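Local coordinates for protein sugar kinase, pfkB family (Thermotoga maritima, PDB 2AJR) that probably phosphorylates a sugar phosphate at the expense of ATP, as a phosphofructokinase-like member of the pfkB carbohydrate kinase family, and binds magnesium, at residues R25-E30 with E106-I111; Q47-G52 with K308-P313; V150-S155 with V179-T184; E167-A172 with E196-V201. All blocks are in the same frame, centred on the assembly; numbering follows the deposited sequence.

Contact 1. Residues R25-E30 with E106-I111; sequences REIFIE and ENIEII. With ACT (acetate ion), chain D.
Strands 22-28 and 105-112 of the small four-stranded sheet, the lid of a pfkB-type kinase, meet in parallel, pairing Arg-25 with Ile-108 and Phe-28 with Ile-111. The strand axes are turned 18° against each other, and five backbone hydrogen bonds join them, including Arg-25 N to Asn-107 O (2.9 Å) and Ile-111 N to Ile-27 O (2.8 Å). On one face CD1 of Ile-27 sits 3.9 Å from CG2 of Ile-108. There Arg-25 and Glu-106 run side by side, and Glu-106 OE2 meets the guanidinium edge in its plane, 3.5 Å from Arg-25 NE, a weak bond; the stronger mate of Glu-106 is Arg-25 of the second subunit. On the other face Phe-28 CE1 comes 3.5 Å from CD1 of Ile-111. An alanine at Phe-28 would probably leave one flank of Ile-111 uncovered and Lys-308 without its cation-pi partner. The like-charged Glu-26 OE2 and Glu-109 OE1 stay 5.1 Å apart, and Glu-26 OE1 accepts a hydrogen bond from Lys-310 N. The chemistry is thus two-faced: the isoleucine side, its Ile-27 and Ile-108 packing on Ile-108 and Ile-27 of the second subunit, is dimer interface, whereas the Phe-28 side looks toward the magnesium-binding loop.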
loop_
_atom_site.group_PDB
_atom_site.type_symbol
_atom_site.label_atom_id
_atom_site.label_comp_id
_atom_site.label_asym_id
_atom_site.label_seq_id
_atom_site.Cartn_x
_atom_site.Cartn_y
_atom_site.Cartn_z
ATOM N N ARG A 25 6.676 1.175 -2.174
ATOM C CA ARG A 25 6.400 -0.243 -2.243
ATOM C C ARG A 25 6.263 -0.673 -3.691
ATOM O O ARG A 25 5.244 -0.407 -4.333
ATOM C CB ARG A 25 5.131 -0.599 -1.486
ATOM C CG ARG A 25 4.828 -2.121 -1.573
ATOM C CD ARG A 25 4.248 -2.679 -0.293
ATOM N NE ARG A 25 5.247 -2.824 0.768
ATOM C CZ ARG A 25 6.147 -3.806 0.849
ATOM N NH1 ARG A 25 6.212 -4.766 -0.069
ATOM N NH2 ARG A 25 6.989 -3.827 1.869
ATOM N N GLU A 26 7.295 -1.346 -4.193
ATOM C CA GLU A 26 7.298 -1.902 -5.546
ATOM C C GLU A 26 6.797 -3.351 -5.523
ATOM O O GLU A 26 7.177 -4.162 -4.681
ATOM C CB GLU A 26 8.706 -1.840 -6.152
ATOM C CG GLU A 26 9.414 -0.451 -6.128
ATOM C CD GLU A 26 10.935 -0.550 -5.756
ATOM O OE1 GLU A 26 11.745 -0.928 -6.658
ATOM O OE2 GLU A 26 11.303 -0.251 -4.561
ATOM N N ILE A 27 5.923 -3.668 -6.458
ATOM C CA ILE A 27 5.331 -4.985 -6.554
ATOM C C ILE A 27 5.448 -5.371 -8.015
ATOM O O ILE A 27 5.089 -4.582 -8.884
ATOM C CB ILE A 27 3.846 -4.950 -6.147
ATOM C CG1 ILE A 27 3.668 -4.180 -4.836
ATOM C CG2 ILE A 27 3.280 -6.365 -6.021
ATOM C CD1 ILE A 27 2.265 -3.689 -4.617
ATOM N N PHE A 28 5.947 -6.572 -8.279
ATOM C CA PHE A 28 6.225 -7.032 -9.635
ATOM C C PHE A 28 5.279 -8.166 -9.964
ATOM O O PHE A 28 5.370 -9.232 -9.398
ATOM C CB PHE A 28 7.699 -7.450 -9.754
ATOM C CG PHE A 28 8.644 -6.329 -9.415
ATOM C CD1 PHE A 28 8.915 -5.328 -10.344
ATOM C CD2 PHE A 28 9.200 -6.224 -8.144
ATOM C CE1 PHE A 28 9.764 -4.251 -10.021
ATOM C CE2 PHE A 28 10.042 -5.138 -7.805
ATOM C CZ PHE A 28 10.318 -4.155 -8.744
ATOM N N ILE A 29 4.336 -7.884 -10.849
ATOM C CA ILE A 29 3.300 -8.814 -11.246
ATOM C C ILE A 29 3.241 -8.850 -12.772
ATOM O O ILE A 29 2.957 -7.853 -13.426
ATOM C CB ILE A 29 1.919 -8.344 -10.744
ATOM C CG1 ILE A 29 1.871 -8.280 -9.225
ATOM C CG2 ILE A 29 0.835 -9.272 -11.226
ATOM C CD1 ILE A 29 0.754 -7.376 -8.703
ATOM N N GLU A 30 3.508 -9.998 -13.340
ATOM C CA GLU A 30 3.366 -10.171 -14.779
ATOM C C GLU A 30 1.877 -10.362 -15.146
ATOM O O GLU A 30 1.152 -11.112 -14.479
ATOM C CB GLU A 30 4.239 -11.350 -15.252
ATOM C CG GLU A 30 5.739 -11.151 -14.902
ATOM C CD GLU A 30 6.718 -11.785 -15.907
ATOM O OE1 GLU A 30 6.417 -12.885 -16.437
ATOM O OE2 GLU A 30 7.796 -11.177 -16.154
ATOM N N GLU A 106 3.169 6.326 1.898
ATOM C CA GLU A 106 3.679 5.134 1.248
ATOM C C GLU A 106 3.088 5.155 -0.149
ATOM O O GLU A 106 1.872 5.147 -0.293
ATOM C CB GLU A 106 3.297 3.854 1.995
ATOM C CG GLU A 106 3.878 2.563 1.342
ATOM C CD GLU A 106 3.478 1.228 2.032
ATOM O OE1 GLU A 106 2.328 1.108 2.510
ATOM O OE2 GLU A 106 4.312 0.282 2.063
ATOM N N ASN A 107 3.945 5.226 -1.169
ATOM C CA ASN A 107 3.512 5.118 -2.558
ATOM C C ASN A 107 3.613 3.688 -3.045
ATOM O O ASN A 107 4.422 2.903 -2.540
ATOM C CB ASN A 107 4.333 6.039 -3.464
ATOM C CG ASN A 107 4.088 7.501 -3.167
ATOM O OD1 ASN A 107 3.131 7.857 -2.473
ATOM N ND2 ASN A 107 4.956 8.350 -3.664
ATOM N N ILE A 108 2.796 3.363 -4.039
ATOM C CA ILE A 108 2.724 2.003 -4.569
ATOM C C ILE A 108 2.995 2.004 -6.069
ATOM O O ILE A 108 2.397 2.771 -6.805
ATOM C CB ILE A 108 1.347 1.373 -4.261
ATOM C CG1 ILE A 108 1.207 1.166 -2.741
ATOM C CG2 ILE A 108 1.183 0.067 -5.005
ATOM C CD1 ILE A 108 -0.168 0.811 -2.279
ATOM N N GLU A 109 3.932 1.167 -6.504
ATOM C CA GLU A 109 4.256 1.024 -7.919
ATOM C C GLU A 109 4.153 -0.454 -8.281
ATOM O O GLU A 109 4.856 -1.284 -7.723
ATOM C CB GLU A 109 5.656 1.565 -8.222
ATOM C CG GLU A 109 5.893 3.049 -7.826
ATOM C CD GLU A 109 6.484 3.211 -6.420
ATOM O OE1 GLU A 109 7.055 2.234 -5.897
ATOM O OE2 GLU A 109 6.384 4.307 -5.832
ATOM N N ILE A 110 3.226 -0.772 -9.174
ATOM C CA ILE A 110 3.052 -2.121 -9.688
ATOM C C ILE A 110 3.686 -2.177 -11.080
ATOM O O ILE A 110 3.329 -1.411 -11.969
ATOM C CB ILE A 110 1.558 -2.496 -9.740
ATOM C CG1 ILE A 110 0.944 -2.366 -8.337
ATOM C CG2 ILE A 110 1.379 -3.922 -10.291
ATOM C CD1 ILE A 110 -0.555 -2.238 -8.312
ATOM N N ILE A 111 4.661 -3.059 -11.251
ATOM C CA ILE A 111 5.475 -3.087 -12.465
ATOM C C ILE A 111 5.248 -4.409 -13.147
ATOM O O ILE A 111 5.453 -5.454 -12.536
ATOM C CB ILE A 111 6.941 -2.871 -12.126
ATOM C CG1 ILE A 111 7.111 -1.443 -11.558
ATOM C CG2 ILE A 111 7.804 -3.065 -13.341
ATOM C CD1 ILE A 111 8.479 -1.133 -10.996
HETATM C C ACT D . 9.253 8.634 -5.547
HETATM O O ACT D . 8.112 8.186 -5.113
HETATM O OXT ACT D . 10.271 7.864 -5.519
HETATM C CH3 ACT D . 9.441 10.043 -6.034
#

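Contact 2. Residues Q47-G52 with K308-P313. With MG (magnesium ion), chain C.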
loop_
_atom_site.group_PDB
_atom_site.type_symbol
_atom_site.label_atom_id
_atom_site.label_comp_id
_atom_site.label_asym_id
_atom_site.label_seq_id
_atom_site.Cartn_x
_atom_site.Cartn_y
_atom_site.Cartn_z
ATOM N N GLN A 47 9.438 -5.188 -3.170
ATOM C CA GLN A 47 10.598 -4.443 -2.731
ATOM C C GLN A 47 10.083 -3.226 -1.998
ATOM O O GLN A 47 9.084 -2.624 -2.396
ATOM C CB GLN A 47 11.429 -4.012 -3.941
ATOM C CG GLN A 47 12.858 -3.591 -3.636
ATOM C CD GLN A 47 13.749 -4.780 -3.282
ATOM O OE1 GLN A 47 13.823 -5.200 -2.122
ATOM N NE2 GLN A 47 14.432 -5.326 -4.288
HETATM N N MSE A 48 10.750 -2.856 -0.924
HETATM C CA MSE A 48 10.340 -1.686 -0.196
HETATM C C MSE A 48 11.542 -0.873 0.208
HETATM O O MSE A 48 12.515 -1.407 0.730
HETATM C CB MSE A 48 9.523 -2.093 1.004
HETATM C CG MSE A 48 8.636 -0.979 1.485
HETATM SE SE MSE A 48 9.274 -0.198 3.138
HETATM C CE MSE A 48 11.288 -0.434 3.129
ATOM N N SER A 49 11.484 0.428 -0.040
ATOM C CA SER A 49 12.657 1.254 0.145
ATOM C C SER A 49 12.293 2.703 0.365
ATOM O O SER A 49 11.245 3.144 -0.097
ATOM C CB SER A 49 13.532 1.151 -1.098
ATOM O OG SER A 49 12.832 1.601 -2.251
ATOM N N PRO A 50 13.168 3.458 1.044
ATOM C CA PRO A 50 13.027 4.894 1.138
ATOM C C PRO A 50 13.045 5.553 -0.212
ATOM O O PRO A 50 13.823 5.156 -1.067
ATOM C CB PRO A 50 14.268 5.327 1.909
ATOM C CG PRO A 50 14.663 4.157 2.654
ATOM C CD PRO A 50 14.347 2.991 1.775
ATOM N N GLY A 51 12.197 6.565 -0.382
ATOM C CA GLY A 51 12.049 7.283 -1.626
ATOM C C GLY A 51 11.693 8.743 -1.425
ATOM O O GLY A 51 11.795 9.276 -0.322
ATOM N N GLY A 52 11.260 9.389 -2.501
ATOM C CA GLY A 52 11.233 10.841 -2.563
ATOM C C GLY A 52 12.463 11.246 -3.339
ATOM O O GLY A 52 13.526 10.660 -3.173
ATOM N N LYS A 308 14.329 -3.614 -13.404
ATOM C CA LYS A 308 12.919 -3.374 -13.095
ATOM C C LYS A 308 12.720 -2.676 -11.759
ATOM O O LYS A 308 11.767 -1.922 -11.598
ATOM C CB LYS A 308 12.083 -4.669 -13.174
ATOM C CG LYS A 308 12.386 -5.761 -12.152
ATOM C CD LYS A 308 11.467 -7.012 -12.369
ATOM C CE LYS A 308 12.004 -8.289 -11.705
ATOM N NZ LYS A 308 12.579 -8.033 -10.361
ATOM N N GLU A 309 13.623 -2.908 -10.814
ATOM C CA GLU A 309 13.540 -2.252 -9.504
ATOM C C GLU A 309 14.139 -0.877 -9.599
ATOM O O GLU A 309 14.961 -0.615 -10.475
ATOM C CB GLU A 309 14.316 -2.996 -8.413
ATOM C CG GLU A 309 14.147 -4.485 -8.416
ATOM C CD GLU A 309 15.080 -5.191 -9.385
ATOM O OE1 GLU A 309 16.120 -4.595 -9.768
ATOM O OE2 GLU A 309 14.760 -6.346 -9.750
ATOM N N LYS A 310 13.721 -0.018 -8.679
ATOM C CA LYS A 310 14.412 1.218 -8.394
ATOM C C LYS A 310 15.840 0.814 -8.105
ATOM O O LYS A 310 16.090 0.056 -7.161
ATOM C CB LYS A 310 13.800 1.925 -7.175
ATOM C CG LYS A 310 14.349 3.336 -6.932
ATOM C CD LYS A 310 13.422 4.201 -6.050
ATOM C CE LYS A 310 13.330 3.682 -4.624
ATOM N NZ LYS A 310 12.788 4.701 -3.672
ATOM N N TYR A 311 16.745 1.265 -8.971
ATOM C CA TYR A 311 18.152 0.979 -8.877
ATOM C C TYR A 311 18.905 2.269 -9.140
ATOM O O TYR A 311 18.756 2.890 -10.176
ATOM C CB TYR A 311 18.538 -0.098 -9.890
ATOM C CG TYR A 311 20.028 -0.264 -10.142
ATOM C CD1 TYR A 311 20.890 -0.764 -9.159
ATOM C CD2 TYR A 311 20.568 0.036 -11.385
ATOM C CE1 TYR A 311 22.261 -0.923 -9.411
ATOM C CE2 TYR A 311 21.916 -0.122 -11.653
ATOM C CZ TYR A 311 22.765 -0.599 -10.673
ATOM O OH TYR A 311 24.111 -0.729 -10.991
HETATM N N MSE A 312 19.685 2.685 -8.165
HETATM C CA MSE A 312 20.600 3.783 -8.335
HETATM C C MSE A 312 21.936 3.140 -8.704
HETATM O O MSE A 312 22.435 2.290 -7.974
HETATM C CB MSE A 312 20.711 4.575 -7.037
HETATM C CG MSE A 312 19.391 5.122 -6.529
HETATM SE SE MSE A 312 18.516 6.404 -7.803
HETATM C CE MSE A 312 16.800 5.419 -8.195
ATOM N N PRO A 313 22.506 3.524 -9.851
ATOM C CA PRO A 313 23.670 2.824 -10.379
ATOM C C PRO A 313 24.977 3.172 -9.688
ATOM O O PRO A 313 25.083 4.232 -9.078
ATOM C CB PRO A 313 23.714 3.304 -11.828
ATOM C CG PRO A 313 23.154 4.686 -11.770
ATOM C CD PRO A 313 22.081 4.627 -10.730
HETATM MG MG MG C . 14.674 0.739 -12.568
#
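Lys-310 reaches from the loop 308-313 to the end of strand 46-51, where its tip meets Ser-49, Pro-50 and Gly-51. From CB the chain first leads off with CG anti to the backbone N (chi1 -172°), and CG and CD form the span. A bend at chi3 (67°) then sets CE 3.2 Å from Ser-49 OG, with Pro-50 O at 3.9 Å from the same carbon. At the tip, NZ of Lys-310 donates a hydrogen bond of 2.8 Å to Pro-50 O. The ammonium approaches from above the carbonyl plane, 41° out of it, while also lying 3.4 Å from Gly-51 CA, where no side chain intervenes. Its strongest partner is outside the two segments: NZ forms a salt bridge with Asp-24 and a further hydrogen bond with Asn-56. A methionine in place of Lys-310 would probably leave the Pro-50 carbonyl without this donor and Asp-24 without its positive mate. Farther along, Gln-47 NE2 touches Glu-309 CG at 4.2 Å. Glu-309 turns its carboxylate to its neighbour, OE2 accepting a 2.8 Å hydrogen bond from Lys-308 NZ within a salt bridge, and gives its backbone O to magnesium at 2.5 Å; Arg-307 O is another ligand. The segment's Gly-51 and Gly-52 open the glycine-rich signature of pfkB kinases, which here leads from a lid strand into helix 53-63, next to the metal-binding loop.

Contact 3. Residues V150-S155 with V179-T184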
loop_
_atom_site.group_PDB
_atom_site.type_symbol
_atom_site.label_atom_id
_atom_site.label_comp_id
_atom_site.label_asym_id
_atom_site.label_seq_id
_atom_site.Cartn_x
_atom_site.Cartn_y
_atom_site.Cartn_z
ATOM N N VAL A 150 23.404 22.244 -2.993
ATOM C CA VAL A 150 22.106 21.780 -2.504
ATOM C C VAL A 150 21.223 21.274 -3.648
ATOM O O VAL A 150 21.269 21.806 -4.764
ATOM C CB VAL A 150 21.358 22.916 -1.752
ATOM C CG1 VAL A 150 20.919 24.012 -2.723
ATOM C CG2 VAL A 150 20.160 22.378 -0.993
ATOM N N VAL A 151 20.423 20.245 -3.351
ATOM C CA VAL A 151 19.473 19.674 -4.295
ATOM C C VAL A 151 18.089 19.761 -3.708
ATOM O O VAL A 151 17.837 19.187 -2.649
ATOM C CB VAL A 151 19.743 18.196 -4.560
ATOM C CG1 VAL A 151 18.672 17.629 -5.499
ATOM C CG2 VAL A 151 21.155 18.005 -5.101
ATOM N N ILE A 152 17.202 20.483 -4.391
ATOM C CA ILE A 152 15.827 20.653 -3.952
ATOM C C ILE A 152 14.940 20.026 -5.006
ATOM O O ILE A 152 14.812 20.561 -6.099
ATOM C CB ILE A 152 15.437 22.128 -3.827
ATOM C CG1 ILE A 152 16.305 22.833 -2.789
ATOM C CG2 ILE A 152 13.971 22.230 -3.442
ATOM C CD1 ILE A 152 16.670 24.250 -3.167
ATOM N N SER A 153 14.328 18.888 -4.698
ATOM C CA SER A 153 13.519 18.222 -5.704
ATOM C C SER A 153 12.279 17.542 -5.148
ATOM O O SER A 153 12.204 17.213 -3.964
ATOM C CB SER A 153 14.372 17.248 -6.519
ATOM O OG SER A 153 14.897 16.243 -5.694
ATOM N N GLY A 154 11.293 17.386 -6.028
ATOM C CA GLY A 154 10.078 16.669 -5.717
ATOM C C GLY A 154 9.000 17.567 -5.155
ATOM O O GLY A 154 9.185 18.762 -4.986
ATOM N N SER A 155 7.886 16.948 -4.815
ATOM C CA SER A 155 6.713 17.664 -4.378
ATOM C C SER A 155 6.812 18.250 -2.968
ATOM O O SER A 155 7.690 17.910 -2.189
ATOM C CB SER A 155 5.512 16.714 -4.430
ATOM O OG SER A 155 5.704 15.607 -3.543
ATOM N N VAL A 179 23.084 25.438 -6.597
ATOM C CA VAL A 179 21.736 24.879 -6.451
ATOM C C VAL A 179 21.290 24.077 -7.661
ATOM O O VAL A 179 21.319 24.586 -8.769
ATOM C CB VAL A 179 20.679 26.001 -6.258
ATOM C CG1 VAL A 179 19.269 25.445 -6.486
ATOM C CG2 VAL A 179 20.816 26.665 -4.886
ATOM N N PHE A 180 20.857 22.837 -7.419
ATOM C CA PHE A 180 20.162 21.987 -8.417
ATOM C C PHE A 180 18.682 21.904 -8.043
ATOM O O PHE A 180 18.373 21.629 -6.878
ATOM C CB PHE A 180 20.681 20.547 -8.374
ATOM C CG PHE A 180 22.124 20.389 -8.737
ATOM C CD1 PHE A 180 23.125 20.705 -7.822
ATOM C CD2 PHE A 180 22.489 19.870 -9.976
ATOM C CE1 PHE A 180 24.472 20.532 -8.148
ATOM C CE2 PHE A 180 23.835 19.687 -10.305
ATOM C CZ PHE A 180 24.828 20.023 -9.388
ATOM N N VAL A 181 17.772 22.096 -9.001
ATOM C CA VAL A 181 16.348 21.871 -8.732
ATOM C C VAL A 181 15.706 20.949 -9.757
ATOM O O VAL A 181 15.922 21.111 -10.951
ATOM C CB VAL A 181 15.556 23.191 -8.700
ATOM C CG1 VAL A 181 14.072 22.899 -8.629
ATOM C CG2 VAL A 181 15.987 24.052 -7.525
ATOM N N GLU A 182 14.921 19.982 -9.280
ATOM C CA GLU A 182 14.016 19.191 -10.139
ATOM C C GLU A 182 12.593 19.259 -9.573
ATOM O O GLU A 182 12.296 18.602 -8.589
ATOM C CB GLU A 182 14.479 17.718 -10.289
ATOM C CG GLU A 182 13.557 16.865 -11.226
ATOM C CD GLU A 182 13.926 15.366 -11.327
ATOM O OE1 GLU A 182 14.490 14.787 -10.363
ATOM O OE2 GLU A 182 13.638 14.767 -12.388
ATOM N N GLN A 183 11.713 20.050 -10.182
ATOM C CA GLN A 183 10.335 20.185 -9.695
ATOM C C GLN A 183 9.369 20.417 -10.833
ATOM O O GLN A 183 9.777 20.756 -11.925
ATOM C CB GLN A 183 10.226 21.324 -8.683
ATOM C CG GLN A 183 10.941 20.994 -7.381
ATOM C CD GLN A 183 10.717 22.006 -6.256
ATOM O OE1 GLN A 183 10.927 23.202 -6.427
ATOM N NE2 GLN A 183 10.329 21.507 -5.080
ATOM N N THR A 184 8.083 20.243 -10.558
ATOM C CA THR A 184 7.040 20.428 -11.550
ATOM C C THR A 184 6.914 21.916 -11.920
ATOM O O THR A 184 7.353 22.796 -11.164
ATOM C CB THR A 184 5.674 19.884 -11.046
ATOM O OG1 THR A 184 5.231 20.654 -9.916
ATOM C CG2 THR A 184 5.784 18.389 -10.660
#
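Val-150 lies side by side with Val-179, its CG1 only 3.4 Å from Val-179 CG2, a tight methyl pair. That CG1 occupies the crowded position between the backbone N and the carbonyl carbon (chi1 69°), and there it meets the neighbouring strand. On the same face Ile-152 and Val-181 follow, with Val-181 CG2 4.2 Å from Ile-152 CB and Val-181 CG1 touching Ile-152 O. The opposite face carries Val-151 with Phe-180 and Ser-153 with Glu-182. The Phe-180 ring presents its edge to Val-150 O, the carbonyl oxygen lying near the ring plane, 3.7 Å from CD1. Further on, Ser-153 CB and Glu-182 CB are 3.8 Å apart; the carboxylate of Glu-182 finds its main partner in Lys-53.

Evidence for the parallel register comes from the backbone: Phe-180 N bonds to Val-150 O, Ile-152 N to Phe-180 O, Glu-182 N to Ile-152 O and Gly-154 N to Glu-182 O (3.0 Å). The pairing then passes from backbone to side chain. Gln-183, extended beyond CG, directs NE2 to Gly-154 O at 3.0 Å with an N-H...O angle of 159°, the acceptor close to its amide plane. Gly-154 has a positive phi, at which a side chain would collide with the preceding carbonyl. These strands frame the beta-alpha-beta unit 149-182. Chemically, a buried valine and isoleucine face supplies packing, while the amide of Gln-183 satisfies a carbonyl just beyond the last strand pair and so ties the two loops together past the end of the ladder.

Contact 4. Residues E167-A172 with E196-V201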
loop_
_atom_site.group_PDB
_atom_site.type_symbol
_atom_site.label_atom_id
_atom_site.label_comp_id
_atom_site.label_asym_id
_atom_site.label_seq_id
_atom_site.Cartn_x
_atom_site.Cartn_y
_atom_site.Cartn_z
ATOM N N GLU A 167 12.091 30.498 -1.399
ATOM C CA GLU A 167 12.889 30.909 -0.245
ATOM C C GLU A 167 14.112 30.012 -0.128
ATOM O O GLU A 167 15.189 30.486 0.191
ATOM C CB GLU A 167 12.075 30.909 1.060
ATOM C CG GLU A 167 12.704 31.714 2.207
ATOM N N LEU A 168 13.946 28.728 -0.419
ATOM C CA LEU A 168 15.036 27.760 -0.276
ATOM C C LEU A 168 16.172 28.013 -1.249
ATOM O O LEU A 168 17.344 27.877 -0.887
ATOM C CB LEU A 168 14.525 26.331 -0.478
ATOM C CG LEU A 168 13.616 25.849 0.650
ATOM C CD1 LEU A 168 13.007 24.505 0.302
ATOM C CD2 LEU A 168 14.379 25.796 1.964
ATOM N N VAL A 169 15.819 28.347 -2.488
ATOM C CA VAL A 169 16.812 28.681 -3.510
ATOM C C VAL A 169 17.504 29.982 -3.132
ATOM O O VAL A 169 18.720 30.132 -3.284
ATOM C CB VAL A 169 16.154 28.835 -4.902
ATOM C CG1 VAL A 169 17.114 29.478 -5.900
ATOM C CG2 VAL A 169 15.644 27.482 -5.414
ATOM N N ARG A 170 16.711 30.916 -2.623
ATOM C CA ARG A 170 17.194 32.246 -2.319
ATOM C C ARG A 170 18.222 32.192 -1.197
ATOM O O ARG A 170 19.317 32.734 -1.312
ATOM C CB ARG A 170 16.017 33.150 -1.936
ATOM C CG ARG A 170 16.293 34.641 -2.122
ATOM C CD ARG A 170 15.404 35.466 -1.208
ATOM N NE ARG A 170 15.778 35.244 0.189
ATOM C CZ ARG A 170 15.052 35.602 1.243
ATOM N NH1 ARG A 170 13.882 36.214 1.090
ATOM N NH2 ARG A 170 15.502 35.344 2.465
ATOM N N LEU A 171 17.856 31.529 -0.109
ATOM C CA LEU A 171 18.758 31.350 1.013
ATOM C C LEU A 171 20.062 30.683 0.569
ATOM O O LEU A 171 21.147 31.142 0.935
ATOM C CB LEU A 171 18.075 30.516 2.091
ATOM C CG LEU A 171 16.916 31.207 2.815
ATOM C CD1 LEU A 171 15.966 30.182 3.442
ATOM C CD2 LEU A 171 17.465 32.151 3.862
ATOM N N ALA A 172 19.950 29.616 -0.223
ATOM C CA ALA A 172 21.114 28.883 -0.732
ATOM C C ALA A 172 22.013 29.811 -1.531
ATOM O O ALA A 172 23.239 29.895 -1.321
ATOM C CB ALA A 172 20.672 27.723 -1.607
ATOM N N GLU A 196 16.475 35.138 -6.746
ATOM C CA GLU A 196 17.553 34.196 -7.018
ATOM C C GLU A 196 17.040 33.010 -7.805
ATOM O O GLU A 196 15.843 32.717 -7.822
ATOM C CB GLU A 196 18.225 33.753 -5.718
ATOM C CG GLU A 196 19.017 34.884 -5.001
ATOM C CD GLU A 196 20.343 35.273 -5.681
ATOM O OE1 GLU A 196 20.709 34.677 -6.720
ATOM O OE2 GLU A 196 21.032 36.180 -5.167
ATOM N N PHE A 197 17.965 32.329 -8.464
ATOM C CA PHE A 197 17.623 31.284 -9.405
ATOM C C PHE A 197 18.514 30.048 -9.238
ATOM O O PHE A 197 19.665 30.156 -8.801
ATOM C CB PHE A 197 17.746 31.836 -10.831
ATOM C CG PHE A 197 16.815 32.981 -11.117
ATOM C CD1 PHE A 197 15.483 32.743 -11.421
ATOM C CD2 PHE A 197 17.268 34.293 -11.056
ATOM C CE1 PHE A 197 14.608 33.792 -11.668
ATOM C CE2 PHE A 197 16.405 35.359 -11.298
ATOM C CZ PHE A 197 15.065 35.105 -11.607
ATOM N N PRO A 198 17.983 28.859 -9.576
ATOM C CA PRO A 198 18.793 27.653 -9.564
ATOM C C PRO A 198 19.945 27.707 -10.556
ATOM O O PRO A 198 19.800 28.277 -11.616
ATOM C CB PRO A 198 17.800 26.574 -9.983
ATOM C CG PRO A 198 16.486 27.129 -9.655
ATOM C CD PRO A 198 16.589 28.557 -9.937
ATOM N N ASN A 199 21.073 27.112 -10.201
ATOM C CA ASN A 199 22.189 26.973 -11.123
ATOM C C ASN A 199 21.896 25.943 -12.224
ATOM O O ASN A 199 22.223 26.172 -13.400
ATOM C CB ASN A 199 23.436 26.580 -10.356
ATOM C CG ASN A 199 23.839 27.633 -9.373
ATOM O OD1 ASN A 199 23.433 27.608 -8.202
ATOM N ND2 ASN A 199 24.596 28.610 -9.852
ATOM N N VAL A 200 21.294 24.823 -11.813
ATOM C CA VAL A 200 20.906 23.722 -12.689
ATOM C C VAL A 200 19.430 23.397 -12.457
ATOM O O VAL A 200 19.030 23.093 -11.343
ATOM C CB VAL A 200 21.704 22.436 -12.379
ATOM C CG1 VAL A 200 21.263 21.311 -13.315
ATOM C CG2 VAL A 200 23.200 22.686 -12.480
ATOM N N VAL A 201 18.626 23.483 -13.505
ATOM C CA VAL A 201 17.202 23.178 -13.407
ATOM C C VAL A 201 16.876 22.001 -14.325
ATOM O O VAL A 201 17.361 21.918 -15.459
ATOM C CB VAL A 201 16.306 24.413 -13.734
ATOM C CG1 VAL A 201 16.507 24.917 -15.199
ATOM C CG2 VAL A 201 14.852 24.090 -13.469
#
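A helix packs on a loop here, without any hydrogen bond between the two: Val-169 and Arg-170 of helix 164-174 meet Glu-196, Phe-197 and Pro-198, which lead into the short strand 200-201. Val-169 carries the buried half. Its CG1, anti to the backbone N (chi1 167°), is directed at main-chain atoms rather than at side-chain tips, 3.7 Å from Phe-197 C and 3.8 Å from Pro-198 N. The methyl therefore sits against the peptide bond joining these two residues. The same CG1 comes within 4.2 Å of Pro-198 CD, an apolar touch on the proline ring, and within 4.0 Å of Glu-196 O.

Arg-170 and Glu-196 make the outer half through carbon atoms alone. Glu-196 CB lies 3.9 Å from Arg-170 CA, and the two CG atoms are 4.0 Å apart where the side chains cross at about a right angle. Beyond the crossing each charged end leads away, so two residues of opposite charge touch without a salt bridge between them. The guanidinium and carboxylate planes are turned 68° from each other.

Neighbouring elements extend the contact on several sides. Val-169 also touches Ile-152 of strand 149-153, and Pro-198 rests on Ile-191 and Tyr-192 of helix 185-193. Leu-168 and Leu-171 turn to helix 130-144. With Val-169 on one side and Ile-191 and Tyr-192 on the other, the loop 196-199 lies between helices 164-174 and 185-193 as the chain enters the large sheet next to strand 178-182.

In the fold
Contacts 1 and 3 are both parallel strand pairs and largely buried, but they belong to different sheets: contact 1 to the small sheet that meets the second subunit, contact 3 to the large sheet near the chain's centre. Their ladders resemble each other, yet in contact 1 charged residues lie on both faces, whereas in contact 3 one face is all valine and isoleucine and Glu-182 stands on the other. Contacts 2 and 4 are smaller and partly buried. Contact 2 abuts contact 1 through Glu-26, whose N bonds Gln-47 O, and its chemistry is polar; contact 4 abuts contact 3, Asn-199 OD1 meeting Val-179 N, and is purely van der Waals across its segments.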